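Local coordinates for uncharacterized protein (PDB 3RAG), which is of unknown function but has a von Willebrand factor type A-like fold that holds a sodium ion at what is probably its metal-ion-dependent adhesion site, at residues T17-V28 against E54-I63; F179-V190 against E205-P216. All coordinates share one frame; numbering follows the deposited sequence.

Contact 1. Residues T17-V28 against E54-I63; sequences TDGCSNIGPDPV and EQGYQEAHSI. With NA (sodium ion), chain C.
G19 passes Q55 with their CA atoms 4.2 Å apart, C20 N gives G56 O a weak bond, and the two segments close up again where V28 meets I63, each in its own helix. G19 needs to be glycine, since a CB there would run into E54 O. Here D18 OD1 binds the sodium ion at 2.4 Å, joined by S144 and S146, while D18 OD2 pairs with K150; a water on the ion also donates to E54 OE1 at 2.9 Å. E59 has the largest share of the contact. With CG anti to the backbone N (chi1 -174°) and the chain extended beyond it, its carboxylate reaches the loop before helix 27-36. S21 N comes almost straight (178°) to E59 OE2 at 2.8 Å, on the syn side but 29° out of the carboxylate plane, while S21 OG gives to the syn lone pair of E59 OE1 at 2.7 Å. The P27 side chain crosses that of E59 at about a right angle, its CG 3.3 Å from E59 CD, and P27 CB packs on I63 CD1 at 3.7 Å. Two waters also donate to E59 OE1, one linking it to S21 O, the other to D26 OD1, the helix cap. Four donors thus surround the E59 carboxylate, which would favour its charged form despite nearby D26.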
# COMPACT_ATOMS: atom_id res chain seq x y z
N THR A 17 5.22 -0.21 9.76
CA THR A 17 5.80 0.70 10.74
C THR A 17 5.69 0.13 12.15
O THR A 17 4.81 -0.69 12.41
CB THR A 17 5.09 2.10 10.64
OG1 THR A 17 5.72 3.05 11.50
CG2 THR A 17 3.58 1.99 11.04
N ASP A 18 6.56 0.56 13.06
CA ASP A 18 6.41 0.15 14.46
C ASP A 18 6.06 1.29 15.42
O ASP A 18 6.32 1.20 16.63
CB ASP A 18 7.61 -0.68 14.97
CG ASP A 18 8.86 0.15 15.17
OD1 ASP A 18 8.90 1.29 14.66
OD2 ASP A 18 9.82 -0.35 15.80
N GLY A 19 5.46 2.36 14.89
CA GLY A 19 4.92 3.37 15.78
C GLY A 19 4.69 4.71 15.10
O GLY A 19 5.26 4.98 14.05
N CYS A 20 3.90 5.57 15.74
CA CYS A 20 3.51 6.85 15.16
C CYS A 20 4.70 7.75 14.81
O CYS A 20 5.76 7.69 15.43
CB CYS A 20 2.60 7.60 16.12
SG CYS A 20 3.32 7.78 17.76
N SER A 21 4.50 8.61 13.81
CA SER A 21 5.57 9.56 13.42
C SER A 21 6.00 10.42 14.59
O SER A 21 5.21 10.74 15.47
CB SER A 21 5.11 10.46 12.27
OG SER A 21 4.08 11.36 12.69
N ASN A 22 7.27 10.81 14.60
CA ASN A 22 7.75 11.66 15.67
C ASN A 22 8.65 12.77 15.17
O ASN A 22 9.27 13.45 15.95
CB ASN A 22 8.45 10.83 16.77
CG ASN A 22 9.65 10.07 16.24
OD1 ASN A 22 10.14 10.36 15.16
ND2 ASN A 22 10.10 9.07 16.98
N ILE A 23 8.71 12.94 13.85
CA ILE A 23 9.47 14.06 13.29
C ILE A 23 8.84 14.43 11.95
O ILE A 23 8.32 13.57 11.24
CB ILE A 23 10.98 13.72 13.14
CG1 ILE A 23 11.76 14.94 12.62
CG2 ILE A 23 11.18 12.51 12.22
CD1 ILE A 23 13.27 14.84 12.82
N GLY A 24 8.82 15.72 11.64
CA GLY A 24 8.28 16.11 10.35
C GLY A 24 6.77 16.28 10.33
O GLY A 24 6.10 16.19 11.36
N PRO A 25 6.22 16.55 9.15
CA PRO A 25 4.82 16.96 9.04
C PRO A 25 3.85 15.78 9.13
O PRO A 25 4.24 14.61 9.11
CB PRO A 25 4.76 17.67 7.68
CG PRO A 25 5.93 17.13 6.90
CD PRO A 25 6.98 16.70 7.89
N ASP A 26 2.58 16.11 9.28
CA ASP A 26 1.53 15.12 9.62
C ASP A 26 1.20 14.13 8.51
O ASP A 26 0.75 14.51 7.44
CB ASP A 26 0.29 15.91 10.06
CG ASP A 26 -0.88 15.02 10.46
OD1 ASP A 26 -0.73 13.79 10.60
OD2 ASP A 26 -1.96 15.59 10.66
N PRO A 27 1.44 12.83 8.75
CA PRO A 27 1.18 11.84 7.70
C PRO A 27 -0.31 11.65 7.43
O PRO A 27 -0.68 11.10 6.39
CB PRO A 27 1.79 10.54 8.27
CG PRO A 27 1.77 10.75 9.79
CD PRO A 27 2.07 12.25 9.95
N VAL A 28 -1.17 12.05 8.37
CA VAL A 28 -2.60 11.94 8.10
C VAL A 28 -2.98 12.83 6.92
O VAL A 28 -3.73 12.44 6.02
CB VAL A 28 -3.44 12.23 9.35
CG1 VAL A 28 -4.96 12.14 9.02
CG2 VAL A 28 -3.06 11.23 10.44
N GLU A 54 6.74 3.01 22.38
CA GLU A 54 6.82 3.76 21.12
C GLU A 54 5.78 3.30 20.11
O GLU A 54 5.58 3.94 19.07
CB GLU A 54 8.22 3.61 20.50
CG GLU A 54 9.37 4.09 21.39
CD GLU A 54 10.72 3.88 20.72
OE1 GLU A 54 10.87 4.32 19.56
OE2 GLU A 54 11.62 3.25 21.33
N GLN A 55 5.11 2.20 20.42
CA GLN A 55 4.20 1.59 19.48
C GLN A 55 2.78 2.15 19.60
O GLN A 55 1.84 1.44 19.98
CB GLN A 55 4.21 0.06 19.61
CG GLN A 55 5.34 -0.61 18.78
CD GLN A 55 6.72 -0.51 19.42
OE1 GLN A 55 7.69 -0.04 18.80
NE2 GLN A 55 6.83 -0.94 20.67
N GLY A 56 2.62 3.43 19.31
CA GLY A 56 1.28 4.01 19.30
C GLY A 56 0.70 3.96 17.91
O GLY A 56 1.33 4.44 16.95
N TYR A 57 -0.50 3.40 17.78
CA TYR A 57 -1.13 3.23 16.48
C TYR A 57 -2.42 4.02 16.27
O TYR A 57 -3.17 3.71 15.36
CB TYR A 57 -1.34 1.74 16.16
CG TYR A 57 -0.00 1.03 16.05
CD1 TYR A 57 0.98 1.51 15.20
CD2 TYR A 57 0.29 -0.09 16.84
CE1 TYR A 57 2.24 0.91 15.12
CE2 TYR A 57 1.54 -0.71 16.76
CZ TYR A 57 2.50 -0.21 15.89
OH TYR A 57 3.75 -0.81 15.79
N GLN A 58 -2.71 5.02 17.10
CA GLN A 58 -3.83 5.91 16.77
C GLN A 58 -3.54 6.50 15.40
O GLN A 58 -4.39 6.46 14.50
CB GLN A 58 -3.98 7.06 17.78
CG GLN A 58 -4.38 6.65 19.20
CD GLN A 58 -5.82 6.14 19.29
OE1 GLN A 58 -6.59 6.19 18.33
NE2 GLN A 58 -6.18 5.63 20.46
N GLU A 59 -2.34 7.06 15.23
CA GLU A 59 -2.00 7.71 13.96
C GLU A 59 -2.16 6.75 12.79
O GLU A 59 -2.70 7.11 11.75
CB GLU A 59 -0.56 8.24 13.99
CG GLU A 59 -0.22 9.06 12.74
CD GLU A 59 1.23 9.47 12.75
OE1 GLU A 59 1.53 10.65 13.06
OE2 GLU A 59 2.07 8.58 12.49
N ALA A 60 -1.68 5.53 12.94
CA ALA A 60 -1.84 4.52 11.88
C ALA A 60 -3.31 4.38 11.45
O ALA A 60 -3.62 4.32 10.26
CB ALA A 60 -1.29 3.15 12.31
N HIS A 61 -4.21 4.33 12.43
CA HIS A 61 -5.63 4.24 12.13
C HIS A 61 -6.12 5.49 11.39
O HIS A 61 -6.91 5.37 10.42
CB HIS A 61 -6.46 3.96 13.41
CG HIS A 61 -6.61 2.50 13.70
ND1 HIS A 61 -5.87 1.84 14.65
CD2 HIS A 61 -7.37 1.56 13.09
CE1 HIS A 61 -6.20 0.56 14.65
NE2 HIS A 61 -7.10 0.36 13.71
N SER A 62 -5.66 6.66 11.83
CA SER A 62 -6.06 7.91 11.17
C SER A 62 -5.50 8.01 9.75
O SER A 62 -6.15 8.56 8.86
CB SER A 62 -5.62 9.11 12.00
OG SER A 62 -6.28 9.06 13.25
N ILE A 63 -4.29 7.49 9.55
CA ILE A 63 -3.69 7.48 8.21
C ILE A 63 -4.51 6.61 7.28
O ILE A 63 -4.85 7.00 6.16
CB ILE A 63 -2.23 6.93 8.25
CG1 ILE A 63 -1.30 7.95 8.92
CG2 ILE A 63 -1.72 6.58 6.83
CD1 ILE A 63 0.11 7.35 9.23
NA NA C . 9.92 3.29 15.59
O HOH W 1 6.87 5.99 17.35
O HOH W 2 2.44 11.18 15.62
O HOH W 3 -0.40 12.56 13.03
O HOH W 4 8.96 5.17 17.51
O HOH W 5 8.35 4.35 13.96

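Contact 2. Residues F179-V190 against E205-P216; sequences FPGKGEEATRLV and ELVARGGTPTGP
P213 sits against P180, its CG 3.8 Å from P180 CB, and the F179 ring closes the inner side of this apolar centre, with CD1 3.7 Å from P213 O and CE1 beside T214. The peptide before P180 is cis, and the P180 ring is set against the backbone of R209 to G211: P180 CD lies 3.2 Å from G211 O, a buried carbonyl without a polar partner in the model. Further along, A186 CB meets P216 CB at 4.1 Å, near the start of helix 214-232. P180 and A186 belong to the connection between strands 172-179 and 188-194, an antiparallel hairpin whose second strand is the edge strand of the vWA-type sheet, and a type II' turn, K182 to E185, projects from it; P213 and P216 belong to the loop and first turn of helix 214-232. On the edge strand R188 has its guanidinium sandwiched, E205 O over the centre of one face and K182 CG over the other. Bent at chi3 (-46°), it turns NH2 to E205 OE1 at 2.8 Å, nearly along the C-O axis, with guanidinium and carboxylate planes 60° apart. K182 NZ adds a longer salt bridge to E205 OE1 at 3.4 Å. A leucine in place of R188 would probably leave E205 with K182 as its remaining charged mate in this network and E205 O without the cationic plane beneath it. Outermost, R209 grips the G183 carbonyl end-on: NH1 and NH2 approach G183 O at 3.2 and 3.1 Å, and this oxygen lies in the guanidinium plane.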
# COMPACT_ATOMS: atom_id res chain seq x y z
N PHE A 179 12.04 5.06 5.30
CA PHE A 179 12.01 6.31 6.02
C PHE A 179 12.45 6.04 7.45
O PHE A 179 11.95 5.13 8.10
CB PHE A 179 10.62 6.99 5.97
CG PHE A 179 9.49 6.19 6.59
CD1 PHE A 179 9.01 6.52 7.86
CD2 PHE A 179 8.89 5.13 5.91
CE1 PHE A 179 7.97 5.82 8.43
CE2 PHE A 179 7.81 4.40 6.49
CZ PHE A 179 7.35 4.75 7.75
N PRO A 180 13.41 6.82 7.95
CA PRO A 180 14.05 7.98 7.31
C PRO A 180 15.09 7.61 6.24
O PRO A 180 15.32 6.43 5.98
CB PRO A 180 14.75 8.68 8.48
CG PRO A 180 15.08 7.56 9.42
CD PRO A 180 13.96 6.55 9.29
N GLY A 181 15.71 8.61 5.62
CA GLY A 181 16.67 8.38 4.54
C GLY A 181 18.10 8.34 5.01
O GLY A 181 18.36 8.39 6.22
N LYS A 182 19.04 8.23 4.07
CA LYS A 182 20.46 8.17 4.41
C LYS A 182 20.91 9.50 4.98
O LYS A 182 20.42 10.55 4.56
CB LYS A 182 21.31 7.86 3.15
CG LYS A 182 20.82 6.68 2.33
CD LYS A 182 21.63 6.51 1.05
CE LYS A 182 21.01 5.45 0.15
NZ LYS A 182 21.81 5.20 -1.08
N GLY A 183 21.88 9.46 5.88
CA GLY A 183 22.37 10.67 6.49
C GLY A 183 21.21 11.46 7.07
O GLY A 183 20.49 10.97 7.94
N GLU A 184 21.03 12.68 6.57
CA GLU A 184 20.01 13.57 7.11
C GLU A 184 18.77 13.63 6.21
O GLU A 184 17.88 14.44 6.42
CB GLU A 184 20.58 14.99 7.29
CG GLU A 184 21.96 15.01 7.96
CD GLU A 184 21.99 14.18 9.23
OE1 GLU A 184 21.10 14.38 10.09
OE2 GLU A 184 22.90 13.32 9.35
N GLU A 185 18.72 12.76 5.20
CA GLU A 185 17.58 12.76 4.28
C GLU A 185 16.31 12.18 4.89
O GLU A 185 16.36 11.42 5.86
CB GLU A 185 17.98 12.10 2.96
CG GLU A 185 19.24 12.79 2.40
CD GLU A 185 19.72 12.27 1.07
OE1 GLU A 185 19.38 11.13 0.72
OE2 GLU A 185 20.46 13.01 0.38
N ALA A 186 15.16 12.54 4.32
CA ALA A 186 13.86 12.16 4.87
C ALA A 186 13.41 10.75 4.45
O ALA A 186 12.73 10.04 5.21
CB ALA A 186 12.80 13.18 4.46
N THR A 187 13.77 10.37 3.23
CA THR A 187 13.42 9.05 2.71
C THR A 187 14.55 8.57 1.81
O THR A 187 15.42 9.34 1.39
CB THR A 187 12.14 9.06 1.87
OG1 THR A 187 12.42 9.71 0.61
CG2 THR A 187 11.00 9.76 2.62
N ARG A 188 14.53 7.28 1.54
CA ARG A 188 15.52 6.69 0.65
C ARG A 188 14.77 5.85 -0.36
O ARG A 188 13.94 5.01 0.01
CB ARG A 188 16.46 5.81 1.45
CG ARG A 188 17.60 5.20 0.68
CD ARG A 188 18.14 3.98 1.44
NE ARG A 188 18.33 4.23 2.88
CZ ARG A 188 19.50 4.07 3.50
NH1 ARG A 188 19.60 4.33 4.80
NH2 ARG A 188 20.57 3.65 2.83
N LEU A 189 15.03 6.06 -1.65
CA LEU A 189 14.44 5.17 -2.64
C LEU A 189 15.23 3.87 -2.64
O LEU A 189 16.40 3.85 -3.01
CB LEU A 189 14.48 5.82 -4.03
CG LEU A 189 13.88 4.95 -5.15
CD1 LEU A 189 12.38 4.83 -4.98
CD2 LEU A 189 14.24 5.53 -6.52
N VAL A 190 14.59 2.78 -2.23
CA VAL A 190 15.27 1.49 -2.18
C VAL A 190 15.31 0.82 -3.56
O VAL A 190 16.36 0.29 -3.99
CB VAL A 190 14.61 0.55 -1.12
CG1 VAL A 190 15.31 -0.80 -1.08
CG2 VAL A 190 14.68 1.21 0.24
N GLU A 205 19.92 -1.31 2.02
CA GLU A 205 19.35 0.02 2.25
C GLU A 205 18.51 0.16 3.52
O GLU A 205 18.23 1.28 3.96
CB GLU A 205 18.52 0.46 1.02
CG GLU A 205 19.30 0.36 -0.30
CD GLU A 205 20.44 1.36 -0.39
OE1 GLU A 205 20.38 2.39 0.32
OE2 GLU A 205 21.41 1.12 -1.15
N LEU A 206 18.09 -0.96 4.12
CA LEU A 206 17.27 -0.87 5.31
C LEU A 206 18.12 -0.86 6.57
O LEU A 206 18.43 -1.90 7.17
CB LEU A 206 16.19 -1.98 5.35
CG LEU A 206 15.27 -2.06 4.13
CD1 LEU A 206 14.24 -3.18 4.33
CD2 LEU A 206 14.55 -0.73 3.91
N VAL A 207 18.52 0.34 6.97
CA VAL A 207 19.36 0.51 8.15
C VAL A 207 18.53 1.18 9.23
O VAL A 207 17.94 2.23 8.99
CB VAL A 207 20.58 1.38 7.85
CG1 VAL A 207 21.58 1.32 8.99
CG2 VAL A 207 21.22 0.95 6.54
N ALA A 208 18.49 0.58 10.42
CA ALA A 208 17.66 1.13 11.48
C ALA A 208 18.40 2.21 12.26
O ALA A 208 19.32 1.93 13.03
CB ALA A 208 17.20 0.03 12.41
N ARG A 209 17.99 3.45 12.04
CA ARG A 209 18.54 4.59 12.73
C ARG A 209 17.57 5.76 12.62
O ARG A 209 16.75 5.80 11.70
CB ARG A 209 19.89 4.98 12.13
CG ARG A 209 19.85 5.24 10.64
CD ARG A 209 21.25 5.49 10.08
NE ARG A 209 21.72 6.84 10.40
CZ ARG A 209 21.41 7.92 9.70
NH1 ARG A 209 20.62 7.83 8.64
NH2 ARG A 209 21.89 9.11 10.05
N GLY A 210 17.68 6.72 13.53
CA GLY A 210 16.85 7.90 13.48
C GLY A 210 15.43 7.76 13.98
O GLY A 210 15.05 6.76 14.58
N GLY A 211 14.64 8.79 13.71
CA GLY A 211 13.24 8.85 14.13
C GLY A 211 12.36 8.39 12.99
O GLY A 211 12.82 7.70 12.08
N THR A 212 11.08 8.73 13.07
CA THR A 212 10.16 8.33 12.03
C THR A 212 9.44 9.52 11.39
O THR A 212 8.61 10.17 12.01
CB THR A 212 9.11 7.34 12.56
OG1 THR A 212 7.99 8.06 13.08
CG2 THR A 212 9.70 6.49 13.67
N PRO A 213 9.75 9.74 10.12
CA PRO A 213 9.12 10.77 9.30
C PRO A 213 8.11 10.17 8.33
O PRO A 213 8.29 10.09 7.11
CB PRO A 213 10.31 11.41 8.57
CG PRO A 213 11.28 10.26 8.42
CD PRO A 213 11.14 9.44 9.68
N THR A 214 7.00 9.71 8.90
CA THR A 214 6.02 9.02 8.11
C THR A 214 5.36 9.92 7.08
O THR A 214 4.97 9.45 6.03
CB THR A 214 4.91 8.44 9.03
OG1 THR A 214 5.53 7.85 10.18
CG2 THR A 214 4.09 7.40 8.28
N GLY A 215 5.19 11.21 7.40
CA GLY A 215 4.54 12.11 6.45
C GLY A 215 5.29 12.22 5.12
O GLY A 215 4.75 11.96 4.05
N PRO A 216 6.56 12.63 5.17
CA PRO A 216 7.36 12.71 3.95
C PRO A 216 7.42 11.37 3.19
O PRO A 216 7.42 11.36 1.97
CB PRO A 216 8.74 13.11 4.48
CG PRO A 216 8.41 13.94 5.70
CD PRO A 216 7.27 13.19 6.34
O HOH W 6 18.69 5.95 6.84

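How the contacts relate
The centres of contact 1 and contact 2 lie about 15 Å apart, and the two join directly where the loop after T17 meets the 205-216 segment at T212. N22 OD1 is 2.8 Å from T212 N, a probable hydrogen bond, and C20 O stands 3.3 Å from T212 OG1, a weaker one. Next to them S21 CB packs on T214 OG1 at 3.4 Å. Both contacts border the sodium site: contact 1 supplies D18 to it, while in contact 2 T212 CG2 comes to 3.7 Å of the sodium ion without being one of its ligands, and T212 touches S144, which is. D142, S144 and S146 follow the DxSxS pattern of vWA metal sites, and the D18 and T212 loops probably complete the site as in relatives.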